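Local atomic coordinates of nitrite oxidoreductase subunit A (Kuenenia stuttgartiensis, PDB entry 7B04), a protein that belongs to the molybdopterin oxidoreductase family and holds a molybdenum atom, two MD1 ligands and an iron/sulfur cluster. Residues B[715-720]-B[799-804]; B[99-104]-B[781-786]; B[568-573]-B[708-713]; B[290-295]-B[806-811]. All blocks are in the same frame, centred on the assembly; numbering follows the deposited sequence.

Contact 1 (B[715-720]-B[799-804]); sequences PFIQIW and AMLLFR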
loop_
_atom_site.group_PDB
_atom_site.type_symbol
_atom_site.label_atom_id
_atom_site.label_comp_id
_atom_site.label_asym_id
_atom_site.label_seq_id
_atom_site.Cartn_x
_atom_site.Cartn_y
_atom_site.Cartn_z
ATOM N N PRO B 715 -10.508 -16.587 10.116
ATOM C CA PRO B 715 -11.728 -17.160 10.634
ATOM C C PRO B 715 -12.590 -16.199 11.445
ATOM O O PRO B 715 -13.554 -16.609 11.946
ATOM C CB PRO B 715 -11.170 -18.204 11.592
ATOM C CG PRO B 715 -9.907 -17.596 12.097
ATOM C CD PRO B 715 -9.330 -16.897 10.897
ATOM N N PHE B 716 -12.162 -14.956 11.570
ATOM C CA PHE B 716 -12.847 -13.957 12.417
ATOM C C PHE B 716 -14.086 -13.344 11.806
ATOM O O PHE B 716 -14.191 -13.162 10.620
ATOM C CB PHE B 716 -11.916 -12.792 12.710
ATOM C CG PHE B 716 -10.516 -13.233 12.989
ATOM C CD1 PHE B 716 -10.286 -14.415 13.642
ATOM C CD2 PHE B 716 -9.445 -12.482 12.569
ATOM C CE1 PHE B 716 -8.999 -14.835 13.890
ATOM C CE2 PHE B 716 -8.158 -12.899 12.814
ATOM C CZ PHE B 716 -7.944 -14.070 13.483
ATOM N N ILE B 717 -14.951 -12.957 12.723
ATOM C CA ILE B 717 -16.193 -12.227 12.506
ATOM C C ILE B 717 -16.038 -10.858 13.150
ATOM O O ILE B 717 -15.594 -10.756 14.299
ATOM C CB ILE B 717 -17.403 -12.968 13.099
ATOM C CG1 ILE B 717 -17.616 -14.309 12.400
ATOM C CG2 ILE B 717 -18.653 -12.108 13.007
ATOM C CD1 ILE B 717 -18.623 -15.181 13.109
ATOM N N GLN B 718 -16.395 -9.807 12.417
ATOM C CA GLN B 718 -16.339 -8.443 12.928
ATOM C C GLN B 718 -17.701 -7.798 12.711
ATOM O O GLN B 718 -18.185 -7.737 11.575
ATOM C CB GLN B 718 -15.227 -7.627 12.250
ATOM C CG GLN B 718 -13.950 -8.409 11.935
ATOM C CD GLN B 718 -12.833 -8.195 12.947
ATOM O OE1 GLN B 718 -13.002 -7.497 13.948
ATOM N NE2 GLN B 718 -11.675 -8.788 12.674
ATOM N N ILE B 719 -18.304 -7.309 13.795
ATOM C CA ILE B 719 -19.548 -6.542 13.755
ATOM C C ILE B 719 -19.258 -5.178 14.364
ATOM O O ILE B 719 -18.661 -5.092 15.446
ATOM C CB ILE B 719 -20.700 -7.225 14.517
ATOM C CG1 ILE B 719 -20.844 -8.693 14.109
ATOM C CG2 ILE B 719 -22.005 -6.502 14.237
ATOM C CD1 ILE B 719 -22.121 -9.352 14.626
ATOM N N TRP B 720 -19.634 -4.115 13.653
ATOM C CA TRP B 720 -19.313 -2.771 14.108
ATOM C C TRP B 720 -20.397 -1.789 13.666
ATOM O O TRP B 720 -21.239 -2.086 12.809
ATOM C CB TRP B 720 -17.942 -2.342 13.605
ATOM C CG TRP B 720 -17.912 -1.897 12.192
ATOM C CD1 TRP B 720 -17.842 -0.614 11.746
ATOM C CD2 TRP B 720 -17.944 -2.732 11.028
ATOM N NE1 TRP B 720 -17.815 -0.595 10.373
ATOM C CE2 TRP B 720 -17.882 -1.883 9.908
ATOM C CE3 TRP B 720 -18.018 -4.111 10.823
ATOM C CZ2 TRP B 720 -17.889 -2.364 8.605
ATOM C CZ3 TRP B 720 -18.028 -4.586 9.525
ATOM C CH2 TRP B 720 -17.963 -3.716 8.433
ATOM N N ALA B 799 -15.926 -12.433 16.960
ATOM C CA ALA B 799 -16.095 -13.844 17.268
ATOM C C ALA B 799 -15.449 -14.621 16.128
ATOM O O ALA B 799 -14.949 -14.033 15.165
ATOM C CB ALA B 799 -17.568 -14.216 17.453
ATOM N N MET B 800 -15.452 -15.945 16.232
ATOM C CA MET B 800 -14.903 -16.791 15.183
ATOM C C MET B 800 -15.989 -17.703 14.635
ATOM O O MET B 800 -16.622 -18.447 15.390
ATOM C CB MET B 800 -13.724 -17.623 15.700
ATOM C CG MET B 800 -12.500 -16.804 16.094
ATOM S SD MET B 800 -10.989 -17.787 16.187
ATOM C CE MET B 800 -11.349 -18.830 17.594
ATOM N N LEU B 801 -16.196 -17.645 13.324
ATOM C CA LEU B 801 -17.159 -18.523 12.676
ATOM C C LEU B 801 -16.691 -19.979 12.757
ATOM O O LEU B 801 -15.495 -20.271 12.892
ATOM C CB LEU B 801 -17.412 -18.061 11.234
ATOM C CG LEU B 801 -16.191 -17.635 10.422
ATOM C CD1 LEU B 801 -15.407 -18.845 10.130
ATOM C CD2 LEU B 801 -16.548 -16.945 9.114
ATOM N N LEU B 802 -17.657 -20.895 12.697
ATOM C CA LEU B 802 -17.437 -22.310 12.986
ATOM C C LEU B 802 -17.248 -23.129 11.704
ATOM O O LEU B 802 -18.229 -23.481 11.039
ATOM C CB LEU B 802 -18.601 -22.848 13.817
ATOM C CG LEU B 802 -18.947 -21.921 14.991
ATOM C CD1 LEU B 802 -20.210 -22.373 15.706
ATOM C CD2 LEU B 802 -17.777 -21.797 15.965
ATOM N N PHE B 803 -15.987 -23.345 11.317
ATOM C CA PHE B 803 -15.564 -24.394 10.388
ATOM C C PHE B 803 -15.233 -25.643 11.207
ATOM O O PHE B 803 -15.341 -25.647 12.441
ATOM C CB PHE B 803 -14.351 -23.970 9.558
ATOM C CG PHE B 803 -14.572 -22.743 8.734
ATOM C CD1 PHE B 803 -15.592 -22.669 7.804
ATOM C CD2 PHE B 803 -13.711 -21.673 8.869
ATOM C CE1 PHE B 803 -15.767 -21.525 7.054
ATOM C CE2 PHE B 803 -13.865 -20.543 8.112
ATOM C CZ PHE B 803 -14.902 -20.459 7.214
ATOM N N ARG B 804 -14.819 -26.682 10.501
ATOM C CA ARG B 804 -14.367 -27.911 11.179
ATOM C C ARG B 804 -13.023 -27.680 11.855
ATOM O O ARG B 804 -12.805 -28.278 12.878
ATOM C CB ARG B 804 -14.491 -29.174 10.332
ATOM C CG ARG B 804 -15.273 -30.252 11.063
ATOM C CD ARG B 804 -15.698 -31.414 10.205
ATOM N NE ARG B 804 -15.114 -32.640 10.712
ATOM C CZ ARG B 804 -15.290 -33.099 11.925
ATOM N NH1 ARG B 804 -14.704 -34.221 12.282
ATOM N NH2 ARG B 804 -16.048 -32.438 12.773
#
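Ile717 lies against the backbone of Ala799 to Leu801, at the end of strand 798-800, and its side chain can be followed outward atom by atom. CB rests 3.4 Å from Ala799 O. CG1, anti to its own carbonyl carbon (chi1 -64°), comes to 3.7 Å from Leu801 N. CD1 ends the chain 3.6 Å from Leu801 CB, while the CG2 branch packs on Ile708 of strand 707-709. The backbone beneath fixes this register. Ile717 and Ala799 form a hydrogen-bonded antiparallel pair, with Ile717 N giving to Ala799 O at 2.7 Å and 155°, and Ala799 N giving back to Ile717 O at 3.2 Å. Strand 716-720 is thereby the middle member of a three-stranded antiparallel sheet, with 707-709 and 798-800 as its outer strands. Past the end of 798-800 one further bond continues the pairing, Leu801 N to Pro715 O at 3.2 Å, the donor standing almost straight out from the carbonyl. On the sheet face opposite Ile717, Phe716 and Met800 form the non-hydrogen-bonded pair and run side by side. Met800 SD lies 5.4 Å from the Phe716 ring centroid, at the ring edge, a Met-aromatic contact. Trp110 and Tyr98 also meet the Phe716 ring, both edge-to-face.

Contact 2 (B[99-104]-B[781-786]); sequences SDLYGN and KGYTCE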
loop_
_atom_site.group_PDB
_atom_site.type_symbol
_atom_site.label_atom_id
_atom_site.label_comp_id
_atom_site.label_asym_id
_atom_site.label_seq_id
_atom_site.Cartn_x
_atom_site.Cartn_y
_atom_site.Cartn_z
ATOM N N SER B 99 -12.258 -15.661 20.048
ATOM C CA SER B 99 -12.702 -17.000 20.437
ATOM C C SER B 99 -14.049 -17.295 19.773
ATOM O O SER B 99 -14.679 -16.392 19.211
ATOM C CB SER B 99 -12.767 -17.120 21.961
ATOM O OG SER B 99 -13.826 -16.334 22.473
ATOM N N ASP B 100 -14.472 -18.543 19.872
ATOM C CA ASP B 100 -15.747 -19.002 19.282
ATOM C C ASP B 100 -16.685 -19.449 20.399
ATOM O O ASP B 100 -16.272 -19.495 21.535
ATOM C CB ASP B 100 -15.489 -20.092 18.255
ATOM C CG ASP B 100 -14.917 -21.344 18.862
ATOM O OD1 ASP B 100 -14.011 -21.885 18.288
ATOM O OD2 ASP B 100 -15.423 -21.765 19.869
ATOM N N LEU B 101 -17.828 -19.984 20.003
ATOM C CA LEU B 101 -18.876 -20.475 20.924
ATOM C C LEU B 101 -18.306 -21.583 21.794
ATOM O O LEU B 101 -18.632 -21.623 22.959
ATOM C CB LEU B 101 -19.961 -21.128 20.068
ATOM C CG LEU B 101 -21.045 -20.222 19.522
ATOM C CD1 LEU B 101 -21.678 -20.876 18.336
ATOM C CD2 LEU B 101 -22.099 -19.970 20.564
ATOM N N TYR B 102 -17.519 -22.471 21.207
ATOM C CA TYR B 102 -17.013 -23.650 21.936
ATOM C C TYR B 102 -15.934 -23.272 22.938
ATOM O O TYR B 102 -15.551 -24.130 23.713
ATOM C CB TYR B 102 -16.523 -24.687 20.935
ATOM C CG TYR B 102 -17.617 -25.216 20.058
ATOM C CD1 TYR B 102 -18.443 -26.228 20.485
ATOM C CD2 TYR B 102 -17.849 -24.670 18.820
ATOM C CE1 TYR B 102 -19.456 -26.704 19.680
ATOM C CE2 TYR B 102 -18.856 -25.134 18.002
ATOM C CZ TYR B 102 -19.663 -26.155 18.433
ATOM O OH TYR B 102 -20.661 -26.594 17.629
ATOM N N GLY B 103 -15.406 -22.061 22.847
ATOM C CA GLY B 103 -14.350 -21.619 23.769
ATOM C C GLY B 103 -12.976 -21.728 23.173
ATOM O O GLY B 103 -12.025 -21.471 23.882
ATOM N N ASN B 104 -12.884 -22.127 21.918
ATOM C CA ASN B 104 -11.565 -22.216 21.261
ATOM C C ASN B 104 -11.081 -20.795 21.011
ATOM O O ASN B 104 -11.897 -19.949 20.719
ATOM C CB ASN B 104 -11.633 -23.118 20.042
ATOM C CG ASN B 104 -12.191 -24.464 20.411
ATOM O OD1 ASN B 104 -11.789 -25.033 21.406
ATOM N ND2 ASN B 104 -13.117 -24.967 19.626
ATOM N N LYS B 781 -24.653 -20.241 13.210
ATOM C CA LYS B 781 -25.809 -20.500 14.064
ATOM C C LYS B 781 -25.340 -20.742 15.492
ATOM O O LYS B 781 -24.418 -21.526 15.731
ATOM C CB LYS B 781 -26.634 -21.688 13.567
ATOM C CG LYS B 781 -27.913 -21.863 14.390
ATOM C CD LYS B 781 -28.696 -23.118 14.046
ATOM C CE LYS B 781 -30.100 -22.784 13.572
ATOM N NZ LYS B 781 -30.080 -22.106 12.265
ATOM N N GLY B 782 -25.972 -20.056 16.440
ATOM C CA GLY B 782 -25.543 -20.045 17.821
ATOM C C GLY B 782 -24.970 -18.714 18.239
ATOM O O GLY B 782 -24.977 -18.393 19.434
ATOM N N TYR B 783 -24.479 -17.934 17.282
ATOM C CA TYR B 783 -23.980 -16.593 17.528
ATOM C C TYR B 783 -25.132 -15.609 17.477
ATOM O O TYR B 783 -26.078 -15.767 16.703
ATOM C CB TYR B 783 -22.936 -16.191 16.491
ATOM C CG TYR B 783 -21.586 -16.787 16.726
ATOM C CD1 TYR B 783 -20.889 -16.542 17.900
ATOM C CD2 TYR B 783 -21.000 -17.588 15.764
ATOM C CE1 TYR B 783 -19.644 -17.088 18.106
ATOM C CE2 TYR B 783 -19.765 -18.138 15.959
ATOM C CZ TYR B 783 -19.094 -17.889 17.128
ATOM O OH TYR B 783 -17.862 -18.447 17.301
ATOM N N THR B 784 -25.055 -14.597 18.320
ATOM C CA THR B 784 -26.037 -13.533 18.319
ATOM C C THR B 784 -25.323 -12.220 18.023
ATOM O O THR B 784 -24.189 -12.009 18.471
ATOM C CB THR B 784 -26.742 -13.506 19.680
ATOM O OG1 THR B 784 -27.751 -14.524 19.722
ATOM C CG2 THR B 784 -27.406 -12.170 19.935
ATOM N N CYS B 785 -25.963 -11.354 17.228
ATOM C CA CYS B 785 -25.361 -10.055 16.914
ATOM C C CYS B 785 -25.134 -9.246 18.181
ATOM O O CYS B 785 -24.077 -8.631 18.366
ATOM C CB CYS B 785 -26.266 -9.278 15.940
ATOM S SG CYS B 785 -25.917 -7.515 15.854
ATOM N N GLU B 786 -26.124 -9.251 19.062
ATOM C CA GLU B 786 -26.043 -8.543 20.333
ATOM C C GLU B 786 -24.919 -9.096 21.214
ATOM O O GLU B 786 -24.179 -8.329 21.841
ATOM C CB GLU B 786 -27.430 -8.609 20.981
ATOM C CG GLU B 786 -28.484 -8.224 19.901
ATOM C CD GLU B 786 -29.711 -9.125 19.847
ATOM O OE1 GLU B 786 -29.785 -10.096 20.626
ATOM O OE2 GLU B 786 -30.581 -8.883 18.979
#
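Asp100 OD2 is approached by three backbone amides of its own loop, while CB of the same residue lies near Tyr783 OH, an atom whose place is less sure. The sound bond is from Asn104 N at 3.3 Å, which comes from above the carboxylate plane, with an N-H...O angle of 149°; those from Tyr102 N and Gly103 N are bent and weak. CG stands between the backbone N and the carbonyl carbon (chi1 65°). The type I turn from Asp100 to Gly103 is closed by Gly103 N to Asp100 O at 3.0 Å, and Asp100 N bonds to Asn104 O at 3.1 Å. Tyr102 OH bonds to His406 of subunit B. This folded loop presents Leu101 to the segment 781-786. Leu101 CG sits over one face of the Tyr783 ring, 3.9 Å from its centroid and 20° off the normal, which is a CH-pi contact displaced toward the rim. The two methyls touch the backbone before Tyr783: CD1 is 3.8 Å from Lys781 O, and CD2 is 3.5 Å from Gly782 O. Gly782, with no side chain, leaves room for CD1. The loop 99-104 thus packs on Tyr783, on Met800 of strand 798-800 and on Leu802 just after it. Tyr783 also meets Tyr793 edge-to-face, lies just ahead of helix 785-788, and touches Leu774 of helix 767-774 and Ala799 of strand 798-800.

Contact 3 (B[568-573]-B[708-713]); sequences AGNFQA and ITNSCS
Asn570 and Asn710 pass side by side, pointing opposite ways, their amide planes almost perpendicular at 87°. Asn570 ND2 comes 3.7 Å from Asn710 CB, and it reaches further along the chain to Ser711 O, giving a weak hydrogen bond of 3.5 Å. CG of Asn570 is anti to its carbonyl carbon (chi1 -83°). Phe571 follows as the second point of contact. Its ring crosses the Asn710 side chain at a slant, the ring and amide planes 40° apart, so the two flat groups are not stacked. Against Ile708 the ring is turned differently: the side chains again run in opposite senses, and Ile708 CG1 meets the ring in its plane, at the edge, 3.9 Å from CZ. Phe571 is the centre of an inverse gamma turn just after the 3-10 segment 568-570. Across from it, Ser711 begins an ST turn, its OG accepting from Ser713 N at 3.1 Å and also bonding to Thr72 O. The contact therefore joins the loop that follows strand 558-561 of the five-stranded parallel sheet to edge strand 707-709 and the chain that follows it. It lies in the molybdopterin oxidoreductase family region, near the cofactors: the Ser711 side chain is about 9 Å from the iron/sulfur cluster and about 9 Å from an MD1 ligand.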
loop_
_atom_site.group_PDB
_atom_site.type_symbol
_atom_site.label_atom_id
_atom_site.label_comp_id
_atom_site.label_asym_id
_atom_site.label_seq_id
_atom_site.Cartn_x
_atom_site.Cartn_y
_atom_site.Cartn_z
ATOM N N ALA B 568 -19.258 -15.204 0.385
ATOM C CA ALA B 568 -20.624 -15.076 0.866
ATOM C C ALA B 568 -21.194 -16.420 1.284
ATOM O O ALA B 568 -22.245 -16.460 1.932
ATOM C CB ALA B 568 -21.513 -14.440 -0.205
ATOM N N GLY B 569 -20.519 -17.514 0.928
ATOM C CA GLY B 569 -20.867 -18.843 1.376
ATOM C C GLY B 569 -20.505 -19.136 2.812
ATOM O O GLY B 569 -20.725 -20.259 3.274
ATOM N N ASN B 570 -19.932 -18.161 3.527
ATOM C CA ASN B 570 -19.747 -18.316 4.965
ATOM C C ASN B 570 -21.086 -18.424 5.673
ATOM O O ASN B 570 -21.206 -19.136 6.677
ATOM C CB ASN B 570 -18.938 -17.147 5.523
ATOM C CG ASN B 570 -17.447 -17.334 5.344
ATOM O OD1 ASN B 570 -16.914 -18.415 5.592
ATOM N ND2 ASN B 570 -16.765 -16.280 4.914
ATOM N N PHE B 571 -22.107 -17.735 5.160
ATOM C CA PHE B 571 -23.479 -17.922 5.623
ATOM C C PHE B 571 -24.040 -19.143 4.893
ATOM O O PHE B 571 -24.944 -19.068 4.056
ATOM C CB PHE B 571 -24.307 -16.666 5.388
ATOM C CG PHE B 571 -23.747 -15.438 6.056
ATOM C CD1 PHE B 571 -24.095 -15.120 7.360
ATOM C CD2 PHE B 571 -22.874 -14.602 5.380
ATOM C CE1 PHE B 571 -23.581 -13.992 7.977
ATOM C CE2 PHE B 571 -22.359 -13.473 5.990
ATOM C CZ PHE B 571 -22.711 -13.169 7.291
ATOM N N GLN B 572 -23.463 -20.292 5.233
ATOM C CA GLN B 572 -23.655 -21.524 4.482
ATOM C C GLN B 572 -24.976 -22.178 4.856
ATOM O O GLN B 572 -25.267 -22.385 6.038
ATOM C CB GLN B 572 -22.488 -22.472 4.760
ATOM C CG GLN B 572 -22.482 -23.767 3.968
ATOM C CD GLN B 572 -22.326 -23.542 2.479
ATOM O OE1 GLN B 572 -23.198 -23.903 1.694
ATOM N NE2 GLN B 572 -21.216 -22.933 2.084
ATOM N N ALA B 573 -25.780 -22.491 3.844
ATOM C CA ALA B 573 -27.090 -23.093 4.048
ATOM C C ALA B 573 -26.996 -24.613 4.088
ATOM O O ALA B 573 -26.216 -25.220 3.349
ATOM C CB ALA B 573 -28.053 -22.666 2.939
ATOM N N ILE B 708 -22.210 -6.455 9.499
ATOM C CA ILE B 708 -21.584 -7.762 9.651
ATOM C C ILE B 708 -20.646 -8.002 8.476
ATOM O O ILE B 708 -20.953 -7.625 7.340
ATOM C CB ILE B 708 -22.649 -8.877 9.744
ATOM C CG1 ILE B 708 -22.002 -10.264 9.759
ATOM C CG2 ILE B 708 -23.643 -8.766 8.597
ATOM C CD1 ILE B 708 -21.173 -10.531 10.984
ATOM N N THR B 709 -19.494 -8.613 8.753
ATOM C CA THR B 709 -18.562 -8.994 7.701
ATOM C C THR B 709 -17.796 -10.236 8.133
ATOM O O THR B 709 -17.673 -10.533 9.325
ATOM C CB THR B 709 -17.571 -7.876 7.352
ATOM O OG1 THR B 709 -16.706 -8.326 6.301
ATOM C CG2 THR B 709 -16.720 -7.529 8.552
ATOM N N ASN B 710 -17.259 -10.943 7.139
ATOM C CA ASN B 710 -16.408 -12.105 7.347
ATOM C C ASN B 710 -15.271 -12.029 6.342
ATOM O O ASN B 710 -15.177 -11.085 5.551
ATOM C CB ASN B 710 -17.174 -13.424 7.155
ATOM C CG ASN B 710 -18.484 -13.469 7.913
ATOM O OD1 ASN B 710 -18.556 -13.105 9.085
ATOM N ND2 ASN B 710 -19.532 -13.928 7.242
ATOM N N SER B 711 -14.382 -13.016 6.385
ATOM C CA SER B 711 -13.283 -13.069 5.435
ATOM C C SER B 711 -13.024 -14.512 5.032
ATOM O O SER B 711 -13.489 -15.457 5.675
ATOM C CB SER B 711 -12.012 -12.431 6.002
ATOM O OG SER B 711 -10.918 -12.587 5.118
ATOM N N CYS B 712 -12.276 -14.664 3.944
ATOM C CA CYS B 712 -11.847 -15.964 3.455
ATOM C C CYS B 712 -10.397 -16.269 3.800
ATOM O O CYS B 712 -9.926 -17.375 3.516
ATOM C CB CYS B 712 -12.051 -16.047 1.941
ATOM S SG CYS B 712 -11.060 -14.871 0.998
ATOM N N SER B 713 -9.690 -15.274 4.334
ATOM C CA SER B 713 -8.273 -15.458 4.712
ATOM C C SER B 713 -8.129 -15.545 6.227
ATOM O O SER B 713 -7.035 -15.810 6.696
ATOM C CB SER B 713 -7.433 -14.378 4.154
ATOM O OG SER B 713 -7.960 -13.129 4.511
#

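Contact 4 (B[290-295]-B[806-811]); sequences DVDMND and YPRHPF
Segments 290-295 and 806-811 run antiparallel where they meet, Val291 CA lying 5.3 Å from His809 CA, and Asp292 N bonds to Arg808 O at 3.2 Å, in the carbonyl plane. The reverse bond uses a side chain: Arg808 N gives to Asp292 OD2 at 2.8 Å, from above the carboxylate plane. Arg808 itself is bent at chi3 (53°), which turns NE out of the line of the extended first part of the chain. Its NH1 forms a salt bridge to Asp290 OD1 at 3.0 Å and a weak hydrogen bond to Asp290 O, with the carboxylate and guanidinium planes 50° apart. The Asp292 carboxylate stands more steeply to the guanidinium, at 77°, and its OD1 makes only a long salt bridge to NH2, at 3.7 Å. Lys567 forms a second salt bridge to Asp290 OD1, which would help balance its charge, and Tyr566 OH is hydrogen-bonded to OD2. On the other side of the backbone, Val291 CG1 meets the edge of the His809 ring, 3.4 Å from ND1, and packs on Pro810 CD at 3.6 Å. Tyr806 OH bonds to Trp110 and to Glu397 of subunit B, so the same loop borders the partner chain. Asp290, Asp292 and Arg808 thus form a buried salt-bridge network between two loops, the Asp290 side chain lying about 12 Å from the molybdenum atom.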
loop_
_atom_site.group_PDB
_atom_site.type_symbol
_atom_site.label_atom_id
_atom_site.label_comp_id
_atom_site.label_asym_id
_atom_site.label_seq_id
_atom_site.Cartn_x
_atom_site.Cartn_y
_atom_site.Cartn_z
ATOM N N ASP B 290 -9.118 -22.048 -0.642
ATOM C CA ASP B 290 -8.242 -21.126 0.070
ATOM C C ASP B 290 -8.157 -21.568 1.528
ATOM O O ASP B 290 -8.837 -22.508 1.947
ATOM C CB ASP B 290 -8.729 -19.679 -0.065
ATOM C CG ASP B 290 -10.171 -19.506 0.358
ATOM O OD1 ASP B 290 -10.819 -20.511 0.723
ATOM O OD2 ASP B 290 -10.660 -18.359 0.320
ATOM N N VAL B 291 -7.332 -20.876 2.315
ATOM C CA VAL B 291 -7.028 -21.295 3.679
ATOM C C VAL B 291 -7.018 -20.095 4.616
ATOM O O VAL B 291 -6.828 -18.951 4.194
ATOM C CB VAL B 291 -5.667 -22.024 3.777
ATOM C CG1 VAL B 291 -5.681 -23.309 2.974
ATOM C CG2 VAL B 291 -4.536 -21.113 3.317
ATOM N N ASP B 292 -7.249 -20.366 5.902
ATOM C CA ASP B 292 -6.870 -19.404 6.928
ATOM C C ASP B 292 -5.350 -19.322 6.927
ATOM O O ASP B 292 -4.674 -20.314 7.218
ATOM C CB ASP B 292 -7.387 -19.818 8.307
ATOM C CG ASP B 292 -8.894 -19.774 8.405
ATOM O OD1 ASP B 292 -9.517 -18.957 7.694
ATOM O OD2 ASP B 292 -9.458 -20.556 9.198
ATOM N N MET B 293 -4.808 -18.144 6.618
ATOM C CA MET B 293 -3.392 -18.031 6.293
ATOM C C MET B 293 -2.454 -18.321 7.459
ATOM O O MET B 293 -1.245 -18.348 7.250
ATOM C CB MET B 293 -3.092 -16.662 5.680
ATOM C CG MET B 293 -4.130 -16.255 4.650
ATOM S SD MET B 293 -3.738 -14.738 3.765
ATOM C CE MET B 293 -2.127 -15.145 3.095
ATOM N N ASN B 294 -2.933 -18.478 8.690
ATOM C CA ASN B 294 -2.012 -19.015 9.688
ATOM C C ASN B 294 -1.574 -20.431 9.308
ATOM O O ASN B 294 -0.495 -20.882 9.711
ATOM C CB ASN B 294 -2.611 -18.959 11.093
ATOM C CG ASN B 294 -3.910 -19.713 11.215
ATOM O OD1 ASN B 294 -4.433 -20.248 10.239
ATOM N ND2 ASN B 294 -4.443 -19.760 12.429
ATOM N N ASP B 295 -2.401 -21.140 8.526
ATOM C CA ASP B 295 -2.077 -22.500 8.103
ATOM C C ASP B 295 -0.879 -22.537 7.157
ATOM O O ASP B 295 -0.105 -23.500 7.188
ATOM C CB ASP B 295 -3.316 -23.110 7.429
ATOM C CG ASP B 295 -3.182 -24.602 7.112
ATOM O OD1 ASP B 295 -2.063 -25.131 6.979
ATOM O OD2 ASP B 295 -4.236 -25.258 6.976
ATOM N N TYR B 806 -9.799 -24.880 13.178
ATOM C CA TYR B 806 -9.377 -23.495 13.391
ATOM C C TYR B 806 -8.525 -23.022 12.228
ATOM O O TYR B 806 -8.891 -22.016 11.596
ATOM C CB TYR B 806 -8.647 -23.344 14.737
ATOM C CG TYR B 806 -7.737 -22.123 14.840
ATOM C CD1 TYR B 806 -8.227 -20.846 14.599
ATOM C CD2 TYR B 806 -6.390 -22.250 15.166
ATOM C CE1 TYR B 806 -7.404 -19.721 14.689
ATOM C CE2 TYR B 806 -5.557 -21.126 15.257
ATOM C CZ TYR B 806 -6.071 -19.864 15.018
ATOM O OH TYR B 806 -5.256 -18.747 15.104
ATOM N N PRO B 807 -7.425 -23.693 11.857
ATOM C CA PRO B 807 -6.839 -23.403 10.552
ATOM C C PRO B 807 -7.723 -24.028 9.493
ATOM O O PRO B 807 -7.508 -25.193 9.139
ATOM C CB PRO B 807 -5.452 -24.068 10.617
ATOM C CG PRO B 807 -5.244 -24.418 12.069
ATOM C CD PRO B 807 -6.624 -24.714 12.558
ATOM N N ARG B 808 -8.734 -23.304 9.001
ATOM C CA ARG B 808 -9.616 -23.900 8.007
ATOM C C ARG B 808 -8.811 -24.299 6.788
ATOM O O ARG B 808 -8.199 -23.459 6.121
ATOM C CB ARG B 808 -10.735 -22.951 7.583
ATOM C CG ARG B 808 -11.435 -23.482 6.327
ATOM C CD ARG B 808 -12.484 -22.551 5.753
ATOM N NE ARG B 808 -11.968 -21.209 5.504
ATOM C CZ ARG B 808 -11.303 -20.853 4.409
ATOM N NH1 ARG B 808 -11.057 -21.743 3.457
ATOM N NH2 ARG B 808 -10.878 -19.606 4.272
ATOM N N HIS B 809 -8.811 -25.597 6.515
ATOM C CA HIS B 809 -8.127 -26.167 5.374
ATOM C C HIS B 809 -9.153 -26.882 4.509
ATOM O O HIS B 809 -9.861 -27.773 5.010
ATOM C CB HIS B 809 -7.044 -27.129 5.845
ATOM C CG HIS B 809 -6.074 -27.502 4.779
ATOM N ND1 HIS B 809 -5.672 -26.622 3.799
ATOM C CD2 HIS B 809 -5.435 -28.665 4.528
ATOM C CE1 HIS B 809 -4.821 -27.227 2.993
ATOM N NE2 HIS B 809 -4.655 -28.467 3.415
ATOM N N PRO B 810 -9.275 -26.543 3.227
ATOM C CA PRO B 810 -10.294 -27.188 2.393
ATOM C C PRO B 810 -9.982 -28.659 2.173
ATOM O O PRO B 810 -8.822 -29.054 2.033
ATOM C CB PRO B 810 -10.230 -26.396 1.081
ATOM C CG PRO B 810 -8.851 -25.824 1.056
ATOM C CD PRO B 810 -8.491 -25.544 2.483
ATOM N N PHE B 811 -11.042 -29.473 2.177
ATOM C CA PHE B 811 -10.985 -30.911 1.919
ATOM C C PHE B 811 -10.314 -31.684 3.044
ATOM O O PHE B 811 -9.904 -32.832 2.846
ATOM C CB PHE B 811 -10.297 -31.233 0.587
ATOM C CG PHE B 811 -10.695 -30.324 -0.533
ATOM C CD1 PHE B 811 -12.020 -30.216 -0.917
ATOM C CD2 PHE B 811 -9.741 -29.580 -1.206
ATOM C CE1 PHE B 811 -12.387 -29.378 -1.947
ATOM C CE2 PHE B 811 -10.103 -28.742 -2.238
ATOM C CZ PHE B 811 -11.428 -28.640 -2.608
#

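How the contacts relate
Contacts 1, 3 and 4 are fully buried, whereas contact 2, farthest from the centre of the chain, is only partly so. Contacts 1 and 3 share one antiparallel sheet: Gln718 O and Thr709 N probably bond across its neighbouring strands. Contact 2 touches the opposite edge strand through Asp100 on Met800, and Leu101 packs on Leu802 just beyond it. Contact 4 meets contact 3 through a probable Ser713 O to Met293 N bond, and contact 1 through Phe803 against Arg808. Chemistry follows place: strand ladder and apolar groups in contact 1, an aliphatic-on-tyrosine patch in contact 2, amides and an aromatic ring in contact 3, paired charges in contact 4.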